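Local coordinates for protein putative tetR family transcription regulator (PDB 3PPB) that probably binds DNA through a predicted helix-turn-helix motif and regulates transcription, as other TetR-family proteins do, at residues Gln59-Val64 with Gln118-Gln123; Gln66-Ala71 with Phe91-Trp96; Phe106-Ser111 with Gln160-Thr165. All blocks are in the same frame, centred on the assembly; numbering follows the deposited sequence.

Overall arrangement
From the N terminus, the chain passes through the predicted DNA-binding helices and enters the long helix 53-74, which supplies one side of both interaction 1 and interaction 2. Interaction 2 closes first, when helix 82-99 folds back on residues 66-71; this short loop lies wholly within the longer one that interaction 1 completes when helix 118-128 reaches residues 59-64. Interaction 3 opens on helix 101-110, inside that longer loop, and closes on helix 150-170 beyond it, so interactions 1 and 3 cross while 2 and 3 follow in series. All three touch: F106 packs on L60 and F61, V64 on W96, and F107 and Y161 on the F68-W96 pair.

Interaction 1 (Gln59-Val64 with Gln118-Gln123); sequences QLFLGV and QSVRDQ
Helices 53-74 and 118-128 run nearly parallel here, 17° apart, with 10.2 Å between the axes of the two short segments, and L62 and V120 face each other most closely along the backbone. The buried part belongs to F61, which lies between helices with F106, V116 and A124 packed on it. Its ring swings out with CG anti to the backbone N (chi1 -179°), which brings CD2 into a tight touch with CG1 of V120 at 3.7 Å; the two side chains lie alongside, pointing opposite ways. Further out on the ring, CZ lies 4.2 Å from CG of R121, so the phenyl meets the aliphatic start of the arginine, while the guanidinium turns away from this helix.

The open edge is just as close-fitting but less covered. Partly exposed L62 reaches across V120 at a slant, its CD2 sitting 3.9 Å from CG1 of V120 and 3.7 Å from the V120 carbonyl O. Exposed Q123, folded at chi2, lays CB and CG along the outer side of that methyl.

R121 spends its charge elsewhere: NH2 makes a long, weak ion pair with D170 of the second subunit, which may offset the repulsion between NH1 and nearby R166 of that subunit. Between these two segments the contact is apolar packing, dispersive and shape-dependent, without a directional bond.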
loop_
_atom_site.group_PDB
_atom_site.type_symbol
_atom_site.label_atom_id
_atom_site.label_comp_id
_atom_site.label_asym_id
_atom_site.label_seq_id
_atom_site.Cartn_x
_atom_site.Cartn_y
_atom_site.Cartn_z
ATOM N N GLN A 59 -4.793 15.811 10.937
ATOM C CA GLN A 59 -6.129 16.383 10.772
ATOM C C GLN A 59 -6.606 16.199 9.339
ATOM O O GLN A 59 -7.775 15.875 9.120
ATOM C CB GLN A 59 -6.178 17.876 11.187
ATOM C CG GLN A 59 -6.013 18.123 12.702
ATOM C CD GLN A 59 -6.973 17.320 13.553
ATOM O OE1 GLN A 59 -8.197 17.468 13.463
ATOM N NE2 GLN A 59 -6.439 16.428 14.379
ATOM N N LEU A 60 -5.693 16.382 8.367
ATOM C CA LEU A 60 -6.004 16.169 6.957
ATOM C C LEU A 60 -6.374 14.697 6.723
ATOM O O LEU A 60 -7.404 14.399 6.107
ATOM C CB LEU A 60 -4.788 16.570 6.101
ATOM C CG LEU A 60 -4.917 16.372 4.599
ATOM C CD1 LEU A 60 -6.077 17.194 4.014
ATOM C CD2 LEU A 60 -3.605 16.690 3.898
ATOM N N PHE A 61 -5.521 13.780 7.231
ATOM C CA PHE A 61 -5.680 12.330 7.126
ATOM C C PHE A 61 -7.059 11.894 7.598
ATOM O O PHE A 61 -7.780 11.256 6.833
ATOM C CB PHE A 61 -4.576 11.617 7.940
ATOM C CG PHE A 61 -4.609 10.107 7.890
ATOM C CD1 PHE A 61 -4.108 9.424 6.794
ATOM C CD2 PHE A 61 -5.119 9.369 8.952
ATOM C CE1 PHE A 61 -4.155 8.028 6.744
ATOM C CE2 PHE A 61 -5.133 7.978 8.910
ATOM C CZ PHE A 61 -4.647 7.318 7.812
ATOM N N LEU A 62 -7.438 12.270 8.840
ATOM C CA LEU A 62 -8.722 11.882 9.436
ATOM C C LEU A 62 -9.896 12.498 8.674
ATOM O O LEU A 62 -10.933 11.829 8.495
ATOM C CB LEU A 62 -8.792 12.240 10.934
ATOM C CG LEU A 62 -7.788 11.534 11.860
ATOM C CD1 LEU A 62 -7.775 12.180 13.225
ATOM C CD2 LEU A 62 -8.072 10.019 11.975
ATOM N N GLY A 63 -9.701 13.733 8.204
ATOM C CA GLY A 63 -10.694 14.462 7.420
ATOM C C GLY A 63 -11.038 13.762 6.121
ATOM O O GLY A 63 -12.219 13.540 5.835
ATOM N N VAL A 64 -10.002 13.379 5.341
ATOM C CA VAL A 64 -10.181 12.672 4.062
ATOM C C VAL A 64 -10.788 11.270 4.338
ATOM O O VAL A 64 -11.720 10.874 3.641
ATOM C CB VAL A 64 -8.889 12.603 3.184
ATOM C CG1 VAL A 64 -9.192 11.953 1.839
ATOM C CG2 VAL A 64 -8.297 14.009 2.953
ATOM N N GLN A 118 0.729 5.527 14.372
ATOM C CA GLN A 118 -0.089 4.311 14.472
ATOM C C GLN A 118 -1.427 4.590 15.161
ATOM O O GLN A 118 -2.450 4.067 14.710
ATOM C CB GLN A 118 0.657 3.182 15.202
ATOM C CG GLN A 118 0.120 1.785 14.862
ATOM C CD GLN A 118 0.941 0.667 15.460
ATOM O OE1 GLN A 118 2.182 0.655 15.393
ATOM N NE2 GLN A 118 0.259 -0.322 16.029
ATOM N N SER A 119 -1.424 5.444 16.203
ATOM C CA SER A 119 -2.628 5.810 16.952
ATOM C C SER A 119 -3.665 6.515 16.054
ATOM O O SER A 119 -4.861 6.237 16.186
ATOM C CB SER A 119 -2.276 6.685 18.155
ATOM O OG SER A 119 -1.588 7.867 17.783
ATOM N N VAL A 120 -3.207 7.379 15.126
ATOM C CA VAL A 120 -4.080 8.100 14.184
ATOM C C VAL A 120 -4.615 7.116 13.124
ATOM O O VAL A 120 -5.793 7.191 12.783
ATOM C CB VAL A 120 -3.366 9.326 13.564
ATOM C CG1 VAL A 120 -4.199 9.982 12.464
ATOM C CG2 VAL A 120 -3.030 10.345 14.645
ATOM N N ARG A 121 -3.766 6.183 12.647
ATOM C CA ARG A 121 -4.174 5.152 11.695
ATOM C C ARG A 121 -5.235 4.247 12.341
ATOM O O ARG A 121 -6.172 3.828 11.654
ATOM C CB ARG A 121 -2.973 4.327 11.201
ATOM C CG ARG A 121 -2.056 5.096 10.235
ATOM C CD ARG A 121 -1.069 4.211 9.490
ATOM N NE ARG A 121 0.008 3.684 10.342
ATOM C CZ ARG A 121 0.126 2.406 10.709
ATOM N NH1 ARG A 121 -0.771 1.506 10.317
ATOM N NH2 ARG A 121 1.135 2.022 11.479
ATOM N N ASP A 122 -5.122 4.018 13.686
ATOM C CA ASP A 122 -6.067 3.226 14.480
ATOM C C ASP A 122 -7.416 3.931 14.583
ATOM O O ASP A 122 -8.447 3.261 14.492
ATOM C CB ASP A 122 -5.508 2.944 15.897
ATOM C CG ASP A 122 -4.380 1.928 15.961
ATOM O OD1 ASP A 122 -4.202 1.164 14.978
ATOM O OD2 ASP A 122 -3.687 1.879 17.004
ATOM N N GLN A 123 -7.402 5.276 14.780
ATOM C CA GLN A 123 -8.630 6.072 14.880
ATOM C C GLN A 123 -9.401 5.991 13.557
ATOM O O GLN A 123 -10.623 5.871 13.577
ATOM C CB GLN A 123 -8.328 7.537 15.281
ATOM C CG GLN A 123 -9.529 8.515 15.270
ATOM C CD GLN A 123 -10.761 8.085 16.048
ATOM O OE1 GLN A 123 -10.682 7.540 17.155
ATOM N NE2 GLN A 123 -11.937 8.374 15.504
#

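Interaction 2 (Gln66-Ala71 with Phe91-Trp96); sequences QEFADA and FAALTW. With EDO (1,2-ethanediol), chain G; EDO (1,2-ethanediol), chain H.
Both aromatic side chains leave their helices with CG anti to the backbone N (chi1 173° for F68, 180° for W96), and so they reach across the gap between residues 66-71 and 91-96 and meet in the middle. They form a T-shaped pair: F68 presents its edge to one face of the W96 indole, with the planes 77° apart and the centroid of the phenyl 5.1 Å from that of the six-membered ring. The touching atom is CD1, which stands over the face, offset towards its rim, and comes to 3.5 Å from CE3 of W96. The backbone joins in as well, since CA of F68 sits over the five-membered ring, 4.3 Å from its centroid, in a CH-pi contact.

Alanines pack beside the pair. CB of A71, one helical turn on from F68, lies 3.6 Å from CD1 of W96; on the other helix, CB of A93 lies 3.8 Å from CZ of F68, at the far end of the phenyl.

The polar edge of the indole is served by an ethanediol, probably from the crystallisation liquor. Its O1 donates to OE1 of E67 (2.7 Å) and receives a weak bond from W96 NE1 (3.2 Å), bridging the two segments. E67 OE1 also makes a salt bridge to K103, and OE2 binds a second ethanediol, which suggests a carboxylate in its charged form.

The pair sits where helices 53-74 and 82-99 cross. F107 of helix 101-110 adds its ring to both F68 and W96, while Y161 of helix 150-170 packs against F68 and A93 from its own helix.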
loop_
_atom_site.group_PDB
_atom_site.type_symbol
_atom_site.label_atom_id
_atom_site.label_comp_id
_atom_site.label_asym_id
_atom_site.label_seq_id
_atom_site.Cartn_x
_atom_site.Cartn_y
_atom_site.Cartn_z
ATOM N N GLN A 66 -12.776 10.463 6.797
ATOM C CA GLN A 66 -14.185 10.697 7.117
ATOM C C GLN A 66 -15.011 10.935 5.844
ATOM O O GLN A 66 -16.080 10.342 5.715
ATOM C CB GLN A 66 -14.375 11.840 8.116
ATOM C CG GLN A 66 -15.802 11.864 8.703
ATOM C CD GLN A 66 -16.135 10.624 9.496
ATOM O OE1 GLN A 66 -15.533 10.349 10.528
ATOM N NE2 GLN A 66 -17.079 9.821 9.008
ATOM N N GLU A 67 -14.500 11.739 4.892
ATOM C CA GLU A 67 -15.162 11.981 3.602
ATOM C C GLU A 67 -15.397 10.668 2.837
ATOM O O GLU A 67 -16.493 10.435 2.315
ATOM C CB GLU A 67 -14.319 12.924 2.738
ATOM C CG GLU A 67 -14.367 14.368 3.172
ATOM C CD GLU A 67 -13.451 15.245 2.347
ATOM O OE1 GLU A 67 -13.295 14.962 1.137
ATOM O OE2 GLU A 67 -12.860 16.193 2.916
ATOM N N PHE A 68 -14.358 9.824 2.771
ATOM C CA PHE A 68 -14.400 8.526 2.110
ATOM C C PHE A 68 -15.475 7.627 2.747
ATOM O O PHE A 68 -16.318 7.065 2.039
ATOM C CB PHE A 68 -13.017 7.873 2.200
ATOM C CG PHE A 68 -12.924 6.451 1.699
ATOM C CD1 PHE A 68 -12.893 6.176 0.333
ATOM C CD2 PHE A 68 -12.806 5.385 2.592
ATOM C CE1 PHE A 68 -12.746 4.867 -0.129
ATOM C CE2 PHE A 68 -12.665 4.076 2.129
ATOM C CZ PHE A 68 -12.644 3.823 0.775
ATOM N N ALA A 69 -15.449 7.516 4.089
ATOM C CA ALA A 69 -16.377 6.694 4.862
ATOM C C ALA A 69 -17.811 7.157 4.641
ATOM O O ALA A 69 -18.675 6.326 4.368
ATOM C CB ALA A 69 -16.018 6.744 6.338
ATOM N N ASP A 70 -18.034 8.492 4.678
ATOM C CA ASP A 70 -19.335 9.128 4.463
ATOM C C ASP A 70 -19.877 8.850 3.053
ATOM O O ASP A 70 -21.048 8.505 2.927
ATOM C CB ASP A 70 -19.238 10.645 4.697
ATOM C CG ASP A 70 -19.094 11.102 6.145
ATOM O OD1 ASP A 70 -19.093 10.237 7.052
ATOM O OD2 ASP A 70 -19.008 12.334 6.373
ATOM N N ALA A 71 -19.023 8.968 2.008
ATOM C CA ALA A 71 -19.406 8.757 0.605
ATOM C C ALA A 71 -19.807 7.320 0.318
ATOM O O ALA A 71 -20.845 7.096 -0.315
ATOM C CB ALA A 71 -18.274 9.168 -0.329
ATOM N N PHE A 91 -17.691 -1.137 -4.896
ATOM C CA PHE A 91 -17.747 -0.330 -6.106
ATOM C C PHE A 91 -17.945 1.163 -5.778
ATOM O O PHE A 91 -17.411 1.991 -6.513
ATOM C CB PHE A 91 -18.754 -0.865 -7.129
ATOM C CG PHE A 91 -18.265 -2.166 -7.748
ATOM C CD1 PHE A 91 -17.030 -2.231 -8.401
ATOM C CD2 PHE A 91 -19.029 -3.326 -7.671
ATOM C CE1 PHE A 91 -16.558 -3.439 -8.940
ATOM C CE2 PHE A 91 -18.575 -4.523 -8.254
ATOM C CZ PHE A 91 -17.338 -4.572 -8.880
ATOM N N ALA A 92 -18.584 1.508 -4.642
ATOM C CA ALA A 92 -18.682 2.919 -4.205
ATOM C C ALA A 92 -17.305 3.451 -3.813
ATOM O O ALA A 92 -16.997 4.612 -4.085
ATOM C CB ALA A 92 -19.632 3.062 -3.022
ATOM N N ALA A 93 -16.479 2.601 -3.168
ATOM C CA ALA A 93 -15.111 2.966 -2.745
ATOM C C ALA A 93 -14.232 3.211 -3.980
ATOM O O ALA A 93 -13.540 4.226 -4.057
ATOM C CB ALA A 93 -14.514 1.863 -1.857
ATOM N N LEU A 94 -14.301 2.300 -4.961
ATOM C CA LEU A 94 -13.525 2.400 -6.202
ATOM C C LEU A 94 -14.003 3.591 -7.024
ATOM O O LEU A 94 -13.159 4.299 -7.563
ATOM C CB LEU A 94 -13.585 1.074 -6.996
ATOM C CG LEU A 94 -12.406 0.074 -6.791
ATOM C CD1 LEU A 94 -12.134 -0.206 -5.322
ATOM C CD2 LEU A 94 -12.698 -1.269 -7.455
ATOM N N THR A 95 -15.337 3.876 -7.047
ATOM C CA THR A 95 -15.881 5.032 -7.769
ATOM C C THR A 95 -15.347 6.308 -7.132
ATOM O O THR A 95 -14.925 7.222 -7.850
ATOM C CB THR A 95 -17.412 5.005 -7.779
ATOM O OG1 THR A 95 -17.832 3.805 -8.424
ATOM C CG2 THR A 95 -18.039 6.221 -8.478
ATOM N N TRP A 96 -15.319 6.350 -5.785
ATOM C CA TRP A 96 -14.814 7.509 -5.043
ATOM C C TRP A 96 -13.349 7.755 -5.407
ATOM O O TRP A 96 -12.980 8.899 -5.659
ATOM C CB TRP A 96 -14.994 7.312 -3.531
ATOM C CG TRP A 96 -14.488 8.471 -2.716
ATOM C CD1 TRP A 96 -15.218 9.523 -2.240
ATOM C CD2 TRP A 96 -13.133 8.693 -2.286
ATOM N NE1 TRP A 96 -14.407 10.384 -1.530
ATOM C CE2 TRP A 96 -13.116 9.909 -1.560
ATOM C CE3 TRP A 96 -11.929 7.986 -2.447
ATOM C CZ2 TRP A 96 -11.946 10.409 -0.969
ATOM C CZ3 TRP A 96 -10.767 8.506 -1.896
ATOM C CH2 TRP A 96 -10.782 9.709 -1.178
HETATM C C1 EDO G . -15.772 13.587 -1.439
HETATM O O1 EDO G . -14.541 13.513 -0.706
HETATM C C2 EDO G . -16.841 12.793 -0.692
HETATM O O2 EDO G . -18.047 12.749 -1.469
HETATM C C1 EDO H . -9.091 19.235 1.969
HETATM O O1 EDO H . -9.886 19.011 0.798
HETATM C C2 EDO H . -9.891 18.838 3.204
HETATM O O2 EDO H . -10.240 17.453 3.117
#

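Interaction 3 (Phe106-Ser111 with Gln160-Thr165); sequences FFQLYS and QYLAAT. With EDO (1,2-ethanediol), chain D; EDO (1,2-ethanediol), chain F.
Residues 106-110 and 160-165 are helical and cross at 127° with 10.6 Å between their axes, the nearest CA atoms being those of Q108 and L162, 6.5 Å apart.

Q108 does the gripping. Its chain bends at chi2, turning the amide back onto the other helix, where NE2 donates to the L162 carbonyl O at 3.0 Å. The bond is fairly straight (155° at the hydrogen), nearly in the amide plane, and lands on an in-plane lone pair of that oxygen. The L162 side chain runs antiparallel beside that of Q108, with CB 3.4 Å from OE1 of Q108. Its CD2 lies against the amide and towards F107 CB, and CD1 points towards S111 CB. T165, with chi1 at 59°, turns OG1 back to donate to O of Y161, one turn earlier, at 2.9 Å.

Beside the Q108 bond, an ethanediol, probably from the crystallisation liquor, fits between F107, S111 and Y161. S111 OG donates to its O2 (2.6 Å); that same oxygen lies over one face of the F107 ring, 3.3 Å from CG, and the C2 carbon is 3.5 Å from CE2 of Y161. K65 makes a cation-pi contact with F107, while Y161 OH is bonded to Q104.

M112 of the second subunit packs on Q108 and L162, so part of the contact belongs to the dimer interface; there another ethanediol donates from O1 to Q108 O. Another part, where F107 and Y161 meet the ethanediol by S111 and a tetraethylene glycol lies near Y161, is consistent with the ligand pocket of the all-helical TetR-like regulatory core.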
loop_
_atom_site.group_PDB
_atom_site.type_symbol
_atom_site.label_atom_id
_atom_site.label_comp_id
_atom_site.label_asym_id
_atom_site.label_seq_id
_atom_site.Cartn_x
_atom_site.Cartn_y
_atom_site.Cartn_z
ATOM N N PHE A 106 -3.295 10.626 -2.100
ATOM C CA PHE A 106 -2.995 10.883 -0.688
ATOM C C PHE A 106 -3.152 9.582 0.109
ATOM O O PHE A 106 -2.293 9.290 0.937
ATOM C CB PHE A 106 -3.913 12.003 -0.128
ATOM C CG PHE A 106 -3.782 12.239 1.359
ATOM C CD1 PHE A 106 -2.788 13.071 1.860
ATOM C CD2 PHE A 106 -4.639 11.610 2.262
ATOM C CE1 PHE A 106 -2.643 13.269 3.235
ATOM C CE2 PHE A 106 -4.494 11.809 3.640
ATOM C CZ PHE A 106 -3.510 12.656 4.115
ATOM N N PHE A 107 -4.212 8.773 -0.166
ATOM C CA PHE A 107 -4.387 7.473 0.518
ATOM C C PHE A 107 -3.274 6.510 0.111
ATOM O O PHE A 107 -2.659 5.867 0.953
ATOM C CB PHE A 107 -5.750 6.833 0.205
ATOM C CG PHE A 107 -6.968 7.362 0.923
ATOM C CD1 PHE A 107 -6.845 8.072 2.119
ATOM C CD2 PHE A 107 -8.240 7.094 0.444
ATOM C CE1 PHE A 107 -7.973 8.530 2.795
ATOM C CE2 PHE A 107 -9.372 7.516 1.149
ATOM C CZ PHE A 107 -9.229 8.240 2.307
ATOM N N GLN A 108 -2.987 6.446 -1.175
ATOM C CA GLN A 108 -1.958 5.562 -1.698
ATOM C C GLN A 108 -0.618 5.902 -1.012
ATOM O O GLN A 108 0.102 5.017 -0.575
ATOM C CB GLN A 108 -1.919 5.716 -3.230
ATOM C CG GLN A 108 -1.523 4.483 -4.013
ATOM C CD GLN A 108 -2.354 3.240 -3.787
ATOM O OE1 GLN A 108 -2.008 2.409 -2.963
ATOM N NE2 GLN A 108 -3.404 3.022 -4.575
ATOM N N LEU A 109 -0.344 7.172 -0.805
ATOM C CA LEU A 109 0.907 7.544 -0.160
ATOM C C LEU A 109 0.920 7.393 1.364
ATOM O O LEU A 109 1.983 7.089 1.908
ATOM C CB LEU A 109 1.250 9.006 -0.500
ATOM C CG LEU A 109 1.650 9.313 -1.935
ATOM C CD1 LEU A 109 1.439 10.788 -2.236
ATOM C CD2 LEU A 109 3.101 8.908 -2.188
ATOM N N TYR A 110 -0.202 7.664 2.063
ATOM C CA TYR A 110 -0.162 7.754 3.529
ATOM C C TYR A 110 -0.983 6.732 4.347
ATOM O O TYR A 110 -0.642 6.530 5.516
ATOM C CB TYR A 110 -0.606 9.172 3.958
ATOM C CG TYR A 110 0.319 10.261 3.453
ATOM C CD1 TYR A 110 1.449 10.631 4.172
ATOM C CD2 TYR A 110 0.054 10.937 2.266
ATOM C CE1 TYR A 110 2.318 11.615 3.700
ATOM C CE2 TYR A 110 0.916 11.922 1.787
ATOM C CZ TYR A 110 2.053 12.248 2.502
ATOM O OH TYR A 110 2.898 13.220 2.042
ATOM N N SER A 111 -2.049 6.137 3.776
ATOM C CA SER A 111 -2.985 5.207 4.442
ATOM C C SER A 111 -2.369 4.010 5.169
ATOM O O SER A 111 -2.917 3.571 6.190
ATOM C CB SER A 111 -3.969 4.641 3.432
ATOM O OG SER A 111 -5.040 5.547 3.284
ATOM N N GLN A 160 -6.294 -4.706 -0.362
ATOM C CA GLN A 160 -6.922 -5.061 -1.632
ATOM C C GLN A 160 -7.532 -3.840 -2.276
ATOM O O GLN A 160 -7.462 -3.708 -3.495
ATOM C CB GLN A 160 -7.959 -6.171 -1.469
ATOM C CG GLN A 160 -7.291 -7.494 -1.084
ATOM C CD GLN A 160 -8.251 -8.621 -1.169
ATOM O OE1 GLN A 160 -9.115 -8.791 -0.294
ATOM N NE2 GLN A 160 -8.138 -9.409 -2.228
ATOM N N TYR A 161 -8.092 -2.923 -1.468
ATOM C CA TYR A 161 -8.621 -1.652 -1.998
ATOM C C TYR A 161 -7.475 -0.853 -2.645
ATOM O O TYR A 161 -7.608 -0.339 -3.760
ATOM C CB TYR A 161 -9.299 -0.835 -0.876
ATOM C CG TYR A 161 -9.574 0.600 -1.265
ATOM C CD1 TYR A 161 -10.661 0.928 -2.077
ATOM C CD2 TYR A 161 -8.720 1.628 -0.872
ATOM C CE1 TYR A 161 -10.903 2.252 -2.466
ATOM C CE2 TYR A 161 -8.938 2.950 -1.281
ATOM C CZ TYR A 161 -10.042 3.257 -2.064
ATOM O OH TYR A 161 -10.288 4.547 -2.472
ATOM N N LEU A 162 -6.343 -0.747 -1.944
ATOM C CA LEU A 162 -5.211 0.022 -2.462
ATOM C C LEU A 162 -4.631 -0.611 -3.709
ATOM O O LEU A 162 -4.208 0.106 -4.610
ATOM C CB LEU A 162 -4.130 0.220 -1.390
ATOM C CG LEU A 162 -4.522 1.143 -0.206
ATOM C CD1 LEU A 162 -3.463 1.110 0.845
ATOM C CD2 LEU A 162 -4.774 2.583 -0.674
ATOM N N ALA A 163 -4.646 -1.948 -3.790
ATOM C CA ALA A 163 -4.151 -2.671 -4.964
ATOM C C ALA A 163 -5.077 -2.432 -6.164
ATOM O O ALA A 163 -4.589 -2.165 -7.252
ATOM C CB ALA A 163 -4.049 -4.149 -4.660
ATOM N N ALA A 164 -6.407 -2.502 -5.959
ATOM C CA ALA A 164 -7.382 -2.343 -7.050
ATOM C C ALA A 164 -7.405 -0.905 -7.553
ATOM O O ALA A 164 -7.509 -0.695 -8.760
ATOM C CB ALA A 164 -8.787 -2.787 -6.606
ATOM N N THR A 165 -7.246 0.075 -6.656
ATOM C CA THR A 165 -7.250 1.485 -7.054
ATOM C C THR A 165 -5.924 1.871 -7.715
ATOM O O THR A 165 -5.942 2.715 -8.595
ATOM C CB THR A 165 -7.638 2.395 -5.910
ATOM O OG1 THR A 165 -6.742 2.231 -4.815
ATOM C CG2 THR A 165 -9.083 2.169 -5.469
HETATM C C1 EDO D . -9.182 2.990 2.883
HETATM O O1 EDO D . -9.487 3.618 4.127
HETATM C C2 EDO D . -8.480 4.007 1.997
HETATM O O2 EDO D . -7.342 4.537 2.671
HETATM C C1 EDO F . 1.386 1.927 -0.583
HETATM O O1 EDO F . 0.322 2.331 -1.454
HETATM C C2 EDO F . 0.799 1.076 0.538
HETATM O O2 EDO F . 1.730 0.990 1.628
#